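Local coordinates for protein hydrolase, haloacid dehalogenase-like family (Porphyromonas gingivalis, PDB 2I6X) that is a predicted hydrolase of the haloacid dehalogenase superfamily, whose substrate and reaction are not established, at residues Y76-L87 / T113-A121; I90-D99 / F126-F137. All coordinates share one frame; numbering follows the deposited sequence.

Contact 1 (Y76-L87 / T113-A121); sequences YQQVYDALLGFL and TNPYVLDLA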
loop_
_atom_site.group_PDB
_atom_site.type_symbol
_atom_site.label_atom_id
_atom_site.label_comp_id
_atom_site.label_asym_id
_atom_site.label_seq_id
_atom_site.Cartn_x
_atom_site.Cartn_y
_atom_site.Cartn_z
ATOM N N TYR A 76 -20.971 -3.575 3.173
ATOM C CA TYR A 76 -19.682 -3.820 2.571
ATOM C C TYR A 76 -19.512 -3.010 1.268
ATOM O O TYR A 76 -18.526 -2.265 1.105
ATOM C CB TYR A 76 -19.495 -5.317 2.287
ATOM C CG TYR A 76 -18.164 -5.616 1.650
ATOM C CD1 TYR A 76 -17.051 -5.973 2.431
ATOM C CD2 TYR A 76 -17.994 -5.508 0.275
ATOM C CE1 TYR A 76 -15.801 -6.246 1.835
ATOM C CE2 TYR A 76 -16.765 -5.757 -0.323
ATOM C CZ TYR A 76 -15.682 -6.122 0.461
ATOM O OH TYR A 76 -14.489 -6.368 -0.154
ATOM N N GLN A 77 -20.493 -3.157 0.372
ATOM C CA GLN A 77 -20.437 -2.624 -0.974
ATOM C C GLN A 77 -20.307 -1.107 -0.958
ATOM O O GLN A 77 -19.540 -0.536 -1.721
ATOM C CB GLN A 77 -21.665 -3.106 -1.772
ATOM C CG GLN A 77 -21.664 -2.747 -3.236
ATOM C CD GLN A 77 -22.273 -1.374 -3.476
ATOM O OE1 GLN A 77 -23.287 -1.016 -2.852
ATOM N NE2 GLN A 77 -21.662 -0.591 -4.377
ATOM N N GLN A 78 -21.034 -0.459 -0.061
ATOM C CA GLN A 78 -20.974 1.004 0.088
ATOM C C GLN A 78 -19.624 1.532 0.494
ATOM O O GLN A 78 -19.194 2.563 -0.009
ATOM C CB GLN A 78 -22.007 1.487 1.100
ATOM C CG GLN A 78 -23.414 1.529 0.562
ATOM C CD GLN A 78 -24.420 1.887 1.657
ATOM O OE1 GLN A 78 -24.404 1.315 2.753
ATOM N NE2 GLN A 78 -25.292 2.837 1.362
ATOM N N VAL A 79 -18.964 0.842 1.421
ATOM C CA VAL A 79 -17.695 1.320 1.951
ATOM C C VAL A 79 -16.615 0.981 0.967
ATOM O O VAL A 79 -15.739 1.802 0.684
ATOM C CB VAL A 79 -17.360 0.706 3.363
ATOM C CG1 VAL A 79 -15.959 1.142 3.834
ATOM C CG2 VAL A 79 -18.416 1.106 4.372
ATOM N N TYR A 80 -16.661 -0.251 0.481
ATOM C CA TYR A 80 -15.788 -0.704 -0.595
ATOM C C TYR A 80 -15.756 0.319 -1.761
ATOM O O TYR A 80 -14.692 0.765 -2.183
ATOM C CB TYR A 80 -16.290 -2.055 -1.118
ATOM C CG TYR A 80 -15.527 -2.531 -2.312
ATOM C CD1 TYR A 80 -14.438 -3.379 -2.162
ATOM C CD2 TYR A 80 -15.887 -2.128 -3.612
ATOM C CE1 TYR A 80 -13.717 -3.833 -3.268
ATOM C CE2 TYR A 80 -15.164 -2.558 -4.721
ATOM C CZ TYR A 80 -14.073 -3.420 -4.533
ATOM O OH TYR A 80 -13.338 -3.880 -5.607
ATOM N N ASP A 81 -16.941 0.674 -2.256
ATOM C CA ASP A 81 -17.098 1.667 -3.311
ATOM C C ASP A 81 -16.502 3.057 -2.984
ATOM O O ASP A 81 -15.904 3.702 -3.853
ATOM C CB ASP A 81 -18.579 1.801 -3.649
ATOM C CG ASP A 81 -18.846 2.888 -4.653
ATOM O OD1 ASP A 81 -18.653 2.653 -5.855
ATOM O OD2 ASP A 81 -19.269 3.986 -4.230
ATOM N N ALA A 82 -16.684 3.520 -1.750
ATOM C CA ALA A 82 -16.089 4.785 -1.315
ATOM C C ALA A 82 -14.568 4.708 -1.172
ATOM O O ALA A 82 -13.854 5.623 -1.600
ATOM C CB ALA A 82 -16.726 5.255 -0.011
ATOM N N LEU A 83 -14.065 3.638 -0.563
ATOM C CA LEU A 83 -12.630 3.478 -0.440
ATOM C C LEU A 83 -11.982 3.374 -1.823
ATOM O O LEU A 83 -10.925 3.950 -2.085
ATOM C CB LEU A 83 -12.287 2.272 0.435
ATOM C CG LEU A 83 -11.581 2.435 1.803
ATOM C CD1 LEU A 83 -11.060 3.842 2.192
ATOM C CD2 LEU A 83 -12.401 1.813 2.909
ATOM N N LEU A 84 -12.622 2.665 -2.736
ATOM C CA LEU A 84 -12.033 2.549 -4.059
ATOM C C LEU A 84 -12.006 3.868 -4.874
ATOM O O LEU A 84 -11.370 3.913 -5.920
ATOM C CB LEU A 84 -12.671 1.404 -4.842
ATOM C CG LEU A 84 -11.753 0.187 -4.790
ATOM C CD1 LEU A 84 -11.685 -0.523 -3.428
ATOM C CD2 LEU A 84 -12.332 -0.707 -5.809
ATOM N N GLY A 85 -12.671 4.917 -4.376
ATOM C CA GLY A 85 -12.554 6.253 -4.947
ATOM C C GLY A 85 -11.135 6.796 -4.877
ATOM O O GLY A 85 -10.767 7.662 -5.661
ATOM N N PHE A 86 -10.364 6.308 -3.903
ATOM C CA PHE A 86 -8.938 6.591 -3.767
ATOM C C PHE A 86 -8.105 6.196 -4.989
ATOM O O PHE A 86 -7.102 6.857 -5.277
ATOM C CB PHE A 86 -8.355 5.836 -2.554
ATOM C CG PHE A 86 -8.123 6.690 -1.337
ATOM C CD1 PHE A 86 -7.025 7.531 -1.263
ATOM C CD2 PHE A 86 -8.995 6.626 -0.242
ATOM C CE1 PHE A 86 -6.775 8.300 -0.102
ATOM C CE2 PHE A 86 -8.776 7.410 0.921
ATOM C CZ PHE A 86 -7.665 8.244 0.987
ATOM N N LEU A 87 -8.509 5.132 -5.696
ATOM C CA LEU A 87 -7.631 4.527 -6.702
ATOM C C LEU A 87 -7.827 5.154 -8.083
ATOM O O LEU A 87 -8.688 4.731 -8.857
ATOM C CB LEU A 87 -7.763 2.991 -6.740
ATOM C CG LEU A 87 -7.857 2.098 -5.489
ATOM C CD1 LEU A 87 -7.495 0.666 -5.879
ATOM C CD2 LEU A 87 -7.005 2.535 -4.272
ATOM N N THR A 113 -2.618 -0.982 3.996
ATOM C CA THR A 113 -3.763 -1.181 3.148
ATOM C C THR A 113 -4.889 -1.841 3.938
ATOM O O THR A 113 -4.714 -2.245 5.087
ATOM C CB THR A 113 -3.355 -1.983 1.861
ATOM O OG1 THR A 113 -4.339 -1.805 0.837
ATOM C CG2 THR A 113 -3.155 -3.478 2.145
ATOM N N ASN A 114 -6.057 -1.948 3.316
ATOM C CA ASN A 114 -7.208 -2.430 4.020
ATOM C C ASN A 114 -7.716 -3.650 3.254
ATOM O O ASN A 114 -7.286 -3.871 2.136
ATOM C CB ASN A 114 -8.220 -1.311 4.093
ATOM C CG ASN A 114 -8.593 -0.798 2.739
ATOM O OD1 ASN A 114 -9.340 -1.455 1.988
ATOM N ND2 ASN A 114 -8.076 0.368 2.391
ATOM N N PRO A 115 -8.589 -4.475 3.871
ATOM C CA PRO A 115 -9.181 -5.655 3.202
ATOM C C PRO A 115 -9.899 -5.414 1.863
ATOM O O PRO A 115 -9.929 -6.329 1.036
ATOM C CB PRO A 115 -10.198 -6.165 4.225
ATOM C CG PRO A 115 -9.736 -5.662 5.482
ATOM C CD PRO A 115 -9.032 -4.366 5.265
ATOM N N TYR A 116 -10.502 -4.232 1.682
ATOM C CA TYR A 116 -11.238 -3.887 0.462
ATOM C C TYR A 116 -10.279 -3.801 -0.721
ATOM O O TYR A 116 -10.513 -4.418 -1.760
ATOM C CB TYR A 116 -11.983 -2.553 0.596
ATOM C CG TYR A 116 -12.918 -2.454 1.777
ATOM C CD1 TYR A 116 -14.186 -3.043 1.745
ATOM C CD2 TYR A 116 -12.535 -1.766 2.937
ATOM C CE1 TYR A 116 -15.038 -2.950 2.839
ATOM C CE2 TYR A 116 -13.386 -1.671 4.022
ATOM C CZ TYR A 116 -14.629 -2.260 3.972
ATOM O OH TYR A 116 -15.461 -2.152 5.054
ATOM N N VAL A 117 -9.201 -3.042 -0.560
ATOM C CA VAL A 117 -8.227 -2.887 -1.632
ATOM C C VAL A 117 -7.604 -4.249 -1.946
ATOM O O VAL A 117 -7.402 -4.603 -3.099
ATOM C CB VAL A 117 -7.165 -1.797 -1.291
ATOM C CG1 VAL A 117 -6.038 -1.759 -2.333
ATOM C CG2 VAL A 117 -7.842 -0.437 -1.237
ATOM N N LEU A 118 -7.351 -5.023 -0.900
ATOM C CA LEU A 118 -6.829 -6.365 -1.054
ATOM C C LEU A 118 -7.792 -7.300 -1.782
ATOM O O LEU A 118 -7.343 -8.096 -2.611
ATOM C CB LEU A 118 -6.431 -6.942 0.297
ATOM C CG LEU A 118 -5.067 -6.511 0.823
ATOM C CD1 LEU A 118 -4.774 -7.278 2.119
ATOM C CD2 LEU A 118 -3.973 -6.740 -0.241
ATOM N N ASP A 119 -9.092 -7.208 -1.489
ATOM C CA ASP A 119 -10.082 -7.929 -2.263
ATOM C C ASP A 119 -9.973 -7.554 -3.761
ATOM O O ASP A 119 -10.026 -8.434 -4.632
ATOM C CB ASP A 119 -11.507 -7.714 -1.710
ATOM C CG ASP A 119 -11.764 -8.452 -0.352
ATOM O OD1 ASP A 119 -10.888 -9.213 0.142
ATOM O OD2 ASP A 119 -12.858 -8.258 0.253
ATOM N N LEU A 120 -9.805 -6.269 -4.065
ATOM C CA LEU A 120 -9.666 -5.839 -5.460
ATOM C C LEU A 120 -8.375 -6.376 -6.082
ATOM O O LEU A 120 -8.377 -6.933 -7.186
ATOM C CB LEU A 120 -9.724 -4.306 -5.612
ATOM C CG LEU A 120 -9.304 -3.839 -7.032
ATOM C CD1 LEU A 120 -10.187 -4.404 -8.140
ATOM C CD2 LEU A 120 -9.164 -2.328 -7.154
ATOM N N ALA A 121 -7.285 -6.195 -5.353
ATOM C CA ALA A 121 -5.949 -6.585 -5.793
ATOM C C ALA A 121 -5.775 -8.082 -6.040
ATOM O O ALA A 121 -4.939 -8.471 -6.839
ATOM C CB ALA A 121 -4.895 -6.078 -4.802
#
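Tyr-116, in the first turn of helix 115-121, pushes its ring into helix 76-83 as a knob into the hole made by Tyr-76, Val-79, Tyr-80 and Leu-83. Its CG lies anti to the carbonyl carbon (chi1 -55°), which lays the ring back toward the N-terminal end of its own helix, along the flank of helix 76-83. CD2 of that ring lies 3.6 Å from Leu-83 CD2, while Val-79 CG1 meets the far end, 3.7 Å from Tyr-116 CZ. The Tyr-76 side chain runs the other way alongside it, and Tyr-116 CE1 rests over one face of the Tyr-76 ring toward the rim, the two planes 47° apart.

Tyr-76 then reaches on to Asp-119: its OH donates to OD2 of Asp-119 at 2.5 Å, on the anti lone pair. One turn on from Tyr-116, Leu-120 has Tyr-80 OH 3.6 Å from its CB, and its CD2 touches both Leu-84 CD2 (3.8 Å) and Leu-87 CD1 (3.7 Å). Asn-114 caps the start of helix 115-121, its OD1 accepting from Val-117 N.

Beyond the pair, Phe-62 of helix 59-70 and Leu-52 of helix 48-54 also touch Tyr-116. The helices cross at -81° with axes 9.7 Å apart, a near-perpendicular crossing, built on one knob in a hole, that joins the helical cap region to the helix following strand 106-111 of the Rossmann-like HAD core.

Contact 2 (I90-D99 / F126-F137); sequences ISAEKFDYID and FLPSGRTLDSFF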
loop_
_atom_site.group_PDB
_atom_site.type_symbol
_atom_site.label_atom_id
_atom_site.label_comp_id
_atom_site.label_asym_id
_atom_site.label_seq_id
_atom_site.Cartn_x
_atom_site.Cartn_y
_atom_site.Cartn_z
ATOM N N ILE A 90 -4.309 2.547 -11.650
ATOM C CA ILE A 90 -3.488 1.376 -11.452
ATOM C C ILE A 90 -2.498 1.313 -12.624
ATOM O O ILE A 90 -2.875 1.012 -13.770
ATOM C CB ILE A 90 -4.377 0.125 -11.304
ATOM C CG1 ILE A 90 -5.360 0.338 -10.125
ATOM C CG2 ILE A 90 -3.523 -1.120 -11.138
ATOM C CD1 ILE A 90 -6.604 -0.565 -10.087
ATOM N N SER A 91 -1.235 1.654 -12.343
ATOM C CA SER A 91 -0.211 1.792 -13.390
ATOM C C SER A 91 0.173 0.466 -14.042
ATOM O O SER A 91 0.996 -0.282 -13.522
ATOM C CB SER A 91 1.049 2.487 -12.866
ATOM O OG SER A 91 1.844 2.917 -13.970
ATOM N N ALA A 92 -0.456 0.175 -15.167
ATOM C CA ALA A 92 -0.089 -0.972 -15.983
ATOM C C ALA A 92 1.418 -0.990 -16.313
ATOM O O ALA A 92 2.052 -2.041 -16.205
ATOM C CB ALA A 92 -0.930 -1.001 -17.293
ATOM N N GLU A 93 1.982 0.159 -16.711
ATOM C CA GLU A 93 3.386 0.206 -17.106
ATOM C C GLU A 93 4.367 -0.060 -15.963
ATOM O O GLU A 93 5.376 -0.715 -16.177
ATOM C CB GLU A 93 3.740 1.453 -17.928
ATOM C CG GLU A 93 4.057 2.759 -17.187
ATOM C CD GLU A 93 4.435 3.891 -18.178
ATOM O OE1 GLU A 93 5.576 3.872 -18.729
ATOM O OE2 GLU A 93 3.580 4.794 -18.423
ATOM N N LYS A 94 4.052 0.417 -14.759
ATOM C CA LYS A 94 4.893 0.141 -13.602
ATOM C C LYS A 94 4.812 -1.323 -13.199
ATOM O O LYS A 94 5.811 -1.900 -12.786
ATOM C CB LYS A 94 4.578 1.066 -12.436
ATOM C CG LYS A 94 4.884 2.532 -12.728
ATOM C CD LYS A 94 4.455 3.382 -11.546
ATOM C CE LYS A 94 4.544 4.878 -11.805
ATOM N NZ LYS A 94 4.068 5.627 -10.596
ATOM N N PHE A 95 3.642 -1.947 -13.364
ATOM C CA PHE A 95 3.559 -3.394 -13.130
ATOM C C PHE A 95 4.335 -4.200 -14.175
ATOM O O PHE A 95 5.008 -5.171 -13.833
ATOM C CB PHE A 95 2.111 -3.867 -13.007
ATOM C CG PHE A 95 1.546 -3.664 -11.646
ATOM C CD1 PHE A 95 1.879 -4.537 -10.601
ATOM C CD2 PHE A 95 0.720 -2.578 -11.377
ATOM C CE1 PHE A 95 1.352 -4.353 -9.297
ATOM C CE2 PHE A 95 0.204 -2.373 -10.082
ATOM C CZ PHE A 95 0.517 -3.274 -9.044
ATOM N N ASP A 96 4.241 -3.786 -15.438
ATOM C CA ASP A 96 5.059 -4.367 -16.490
ATOM C C ASP A 96 6.553 -4.277 -16.170
ATOM O O ASP A 96 7.276 -5.258 -16.337
ATOM C CB ASP A 96 4.763 -3.705 -17.849
ATOM C CG ASP A 96 3.517 -4.266 -18.506
ATOM O OD1 ASP A 96 3.025 -5.328 -18.051
ATOM O OD2 ASP A 96 3.025 -3.663 -19.480
ATOM N N TYR A 97 6.992 -3.107 -15.699
ATOM C CA TYR A 97 8.384 -2.873 -15.371
ATOM C C TYR A 97 8.836 -3.764 -14.219
ATOM O O TYR A 97 9.915 -4.333 -14.250
ATOM C CB TYR A 97 8.637 -1.404 -15.031
ATOM C CG TYR A 97 10.044 -1.183 -14.543
ATOM C CD1 TYR A 97 11.142 -1.415 -15.390
ATOM C CD2 TYR A 97 10.289 -0.773 -13.245
ATOM C CE1 TYR A 97 12.458 -1.242 -14.937
ATOM C CE2 TYR A 97 11.609 -0.589 -12.771
ATOM C CZ TYR A 97 12.680 -0.829 -13.625
ATOM O OH TYR A 97 13.965 -0.645 -13.184
ATOM N N ILE A 98 7.995 -3.872 -13.208
ATOM C CA ILE A 98 8.249 -4.708 -12.049
ATOM C C ILE A 98 8.345 -6.151 -12.527
ATOM O O ILE A 98 9.196 -6.893 -12.094
ATOM C CB ILE A 98 7.126 -4.504 -10.983
ATOM C CG1 ILE A 98 7.315 -3.169 -10.281
ATOM C CG2 ILE A 98 7.090 -5.597 -9.915
ATOM C CD1 ILE A 98 6.299 -2.976 -9.193
ATOM N N ASP A 99 7.478 -6.532 -13.449
ATOM C CA ASP A 99 7.497 -7.881 -13.964
ATOM C C ASP A 99 8.824 -8.223 -14.649
ATOM O O ASP A 99 9.272 -9.378 -14.594
ATOM C CB ASP A 99 6.339 -8.104 -14.926
ATOM C CG ASP A 99 6.135 -9.574 -15.235
ATOM O OD1 ASP A 99 6.159 -9.938 -16.432
ATOM O OD2 ASP A 99 5.991 -10.368 -14.266
ATOM N N PHE A 126 -8.067 -6.535 -11.237
ATOM C CA PHE A 126 -7.111 -5.552 -10.771
ATOM C C PHE A 126 -6.365 -4.900 -11.945
ATOM O O PHE A 126 -6.230 -3.692 -11.975
ATOM C CB PHE A 126 -6.171 -6.185 -9.746
ATOM C CG PHE A 126 -5.127 -5.246 -9.205
ATOM C CD1 PHE A 126 -5.488 -4.050 -8.604
ATOM C CD2 PHE A 126 -3.779 -5.589 -9.266
ATOM C CE1 PHE A 126 -4.527 -3.212 -8.103
ATOM C CE2 PHE A 126 -2.818 -4.760 -8.777
ATOM C CZ PHE A 126 -3.174 -3.571 -8.191
ATOM N N LEU A 127 -5.947 -5.710 -12.921
ATOM C CA LEU A 127 -5.142 -5.265 -14.068
ATOM C C LEU A 127 -5.679 -5.818 -15.371
ATOM O O LEU A 127 -6.248 -6.923 -15.394
ATOM C CB LEU A 127 -3.695 -5.726 -13.926
ATOM C CG LEU A 127 -2.776 -4.938 -12.987
ATOM C CD1 LEU A 127 -1.647 -5.809 -12.506
ATOM C CD2 LEU A 127 -2.222 -3.708 -13.688
ATOM N N PRO A 128 -5.474 -5.078 -16.481
ATOM C CA PRO A 128 -6.017 -5.546 -17.749
ATOM C C PRO A 128 -5.555 -6.957 -18.053
ATOM O O PRO A 128 -6.262 -7.707 -18.723
ATOM C CB PRO A 128 -5.436 -4.558 -18.766
ATOM C CG PRO A 128 -5.251 -3.313 -17.987
ATOM C CD PRO A 128 -4.744 -3.805 -16.649
ATOM N N SER A 129 -4.388 -7.319 -17.529
ATOM C CA SER A 129 -3.802 -8.612 -17.808
ATOM C C SER A 129 -4.489 -9.740 -17.050
ATOM O O SER A 129 -4.315 -10.897 -17.400
ATOM C CB SER A 129 -2.304 -8.586 -17.499
ATOM O OG SER A 129 -2.059 -8.344 -16.119
ATOM N N GLY A 130 -5.265 -9.398 -16.019
ATOM C CA GLY A 130 -5.876 -10.389 -15.128
ATOM C C GLY A 130 -4.886 -10.954 -14.116
ATOM O O GLY A 130 -5.117 -12.005 -13.506
ATOM N N ARG A 131 -3.771 -10.264 -13.927
ATOM C CA ARG A 131 -2.766 -10.747 -13.009
ATOM C C ARG A 131 -3.020 -10.220 -11.613
ATOM O O ARG A 131 -3.409 -9.057 -11.439
ATOM C CB ARG A 131 -1.367 -10.431 -13.532
ATOM C CG ARG A 131 -0.927 -11.492 -14.547
ATOM C CD ARG A 131 0.528 -11.456 -14.872
ATOM N NE ARG A 131 1.367 -11.488 -13.677
ATOM C CZ ARG A 131 2.653 -11.166 -13.680
ATOM N NH1 ARG A 131 3.335 -11.190 -12.561
ATOM N NH2 ARG A 131 3.265 -10.819 -14.815
ATOM N N THR A 132 -2.849 -11.090 -10.623
ATOM C CA THR A 132 -3.109 -10.710 -9.249
ATOM C C THR A 132 -1.889 -9.979 -8.731
ATOM O O THR A 132 -0.780 -10.147 -9.251
ATOM C CB THR A 132 -3.405 -11.927 -8.340
ATOM O OG1 THR A 132 -2.340 -12.883 -8.452
ATOM C CG2 THR A 132 -4.711 -12.597 -8.734
ATOM N N LEU A 133 -2.108 -9.158 -7.708
ATOM C CA LEU A 133 -1.059 -8.402 -7.075
ATOM C C LEU A 133 0.035 -9.322 -6.543
ATOM O O LEU A 133 1.235 -9.030 -6.684
ATOM C CB LEU A 133 -1.661 -7.581 -5.946
ATOM C CG LEU A 133 -0.697 -6.740 -5.120
ATOM C CD1 LEU A 133 -0.304 -5.518 -5.918
ATOM C CD2 LEU A 133 -1.302 -6.368 -3.782
ATOM N N ASP A 134 -0.382 -10.438 -5.953
ATOM C CA ASP A 134 0.537 -11.378 -5.344
ATOM C C ASP A 134 1.508 -11.958 -6.392
ATOM O O ASP A 134 2.653 -12.295 -6.085
ATOM C CB ASP A 134 -0.261 -12.471 -4.624
ATOM C CG ASP A 134 0.353 -12.868 -3.304
ATOM O OD1 ASP A 134 -0.230 -12.565 -2.233
ATOM O OD2 ASP A 134 1.434 -13.489 -3.337
ATOM N N SER A 135 1.060 -12.046 -7.633
ATOM C CA SER A 135 1.887 -12.616 -8.696
ATOM C C SER A 135 3.119 -11.791 -9.143
ATOM O O SER A 135 3.920 -12.281 -9.920
ATOM C CB SER A 135 1.026 -12.945 -9.920
ATOM O OG SER A 135 0.827 -11.788 -10.717
ATOM N N PHE A 136 3.265 -10.547 -8.691
ATOM C CA PHE A 136 4.443 -9.737 -9.076
ATOM C C PHE A 136 5.548 -9.790 -8.021
ATOM O O PHE A 136 6.672 -9.364 -8.277
ATOM C CB PHE A 136 4.065 -8.278 -9.331
ATOM C CG PHE A 136 3.175 -8.077 -10.523
ATOM C CD1 PHE A 136 3.714 -7.845 -11.782
ATOM C CD2 PHE A 136 1.790 -8.108 -10.385
ATOM C CE1 PHE A 136 2.865 -7.663 -12.903
ATOM C CE2 PHE A 136 0.955 -7.928 -11.478
ATOM C CZ PHE A 136 1.487 -7.696 -12.741
ATOM N N PHE A 137 5.242 -10.300 -6.838
ATOM C CA PHE A 137 6.204 -10.226 -5.750
ATOM C C PHE A 137 6.562 -11.599 -5.246
ATOM O O PHE A 137 5.787 -12.555 -5.397
ATOM C CB PHE A 137 5.655 -9.329 -4.636
ATOM C CG PHE A 137 5.198 -7.990 -5.149
ATOM C CD1 PHE A 137 6.118 -6.979 -5.407
ATOM C CD2 PHE A 137 3.868 -7.762 -5.452
ATOM C CE1 PHE A 137 5.719 -5.752 -5.914
ATOM C CE2 PHE A 137 3.463 -6.524 -5.954
ATOM C CZ PHE A 137 4.395 -5.530 -6.188
HETATM O O HOH W 1 7.175 -10.206 -11.408
#
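The ring of Phe-136 has Phe-95 CD1 over the centre of one face and Arg-131 NH1 over the other, toward the rim. Phe-95 meets it edge-to-face, with centroids 4.8 Å apart. Leu-127 CD1 lies over one face of Phe-95 in a CH-pi contact, and Leu-133 CD1 stands at the ring's edge. Phe-126 turns its own edge to the face of Phe-95, offset and nearly perpendicular (84°), and takes Ile-90 CG2 over one face, 4.1 Å from its centroid.

Arg-131, its chain bent at chi3 (52°), brings the guanidinium end-on to Asp-99. In this salt bridge NH2 gives the shorter, straighter bond (2.8 Å to Asp-99 OD2) and NH1 a longer, more bent one (3.3 Å to the same OD2), both in the guanidinium plane but from above one face of the carboxylate. The guanidinium also grips Ser-135 OG through NE and NH1, which should fix its rotation. A water joins Asp-99 OD2 to Phe-136 O.

Deeper in, Ile-98 CG2 packs 4.1 Å from Phe-136 CB. The loop 126-137 thus lies along helix 92-101 just before strand 139-142, with Ile-98 and Phe-137 touching strands 7-10 and 106-111 of the parallel sheet, and helix 200-207 flanking Lys-94 and Tyr-97.

In the fold
Contacts 1 and 2 are joined through the chain itself: helix 115-121 of contact 1 leads into loop 126-137 of contact 2, and the short strand 87-90 links helix 76-83 to helix 92-101. Their centres are about 18 Å apart, yet they touch where Ala-121 O lies 3.0 Å from Leu-133 N, a probable hydrogen bond. Contact 2 is the more buried, an aromatic cluster whose neighbouring side chains rest on strands 7-10 and 106-111, with a salt bridge at its partly exposed side. Contact 1 is only partly buried, set between the cap helices and the core; it joins two helices through a tyrosine knob, leucines and one hydroxyl-carboxylate bond at its exposed end.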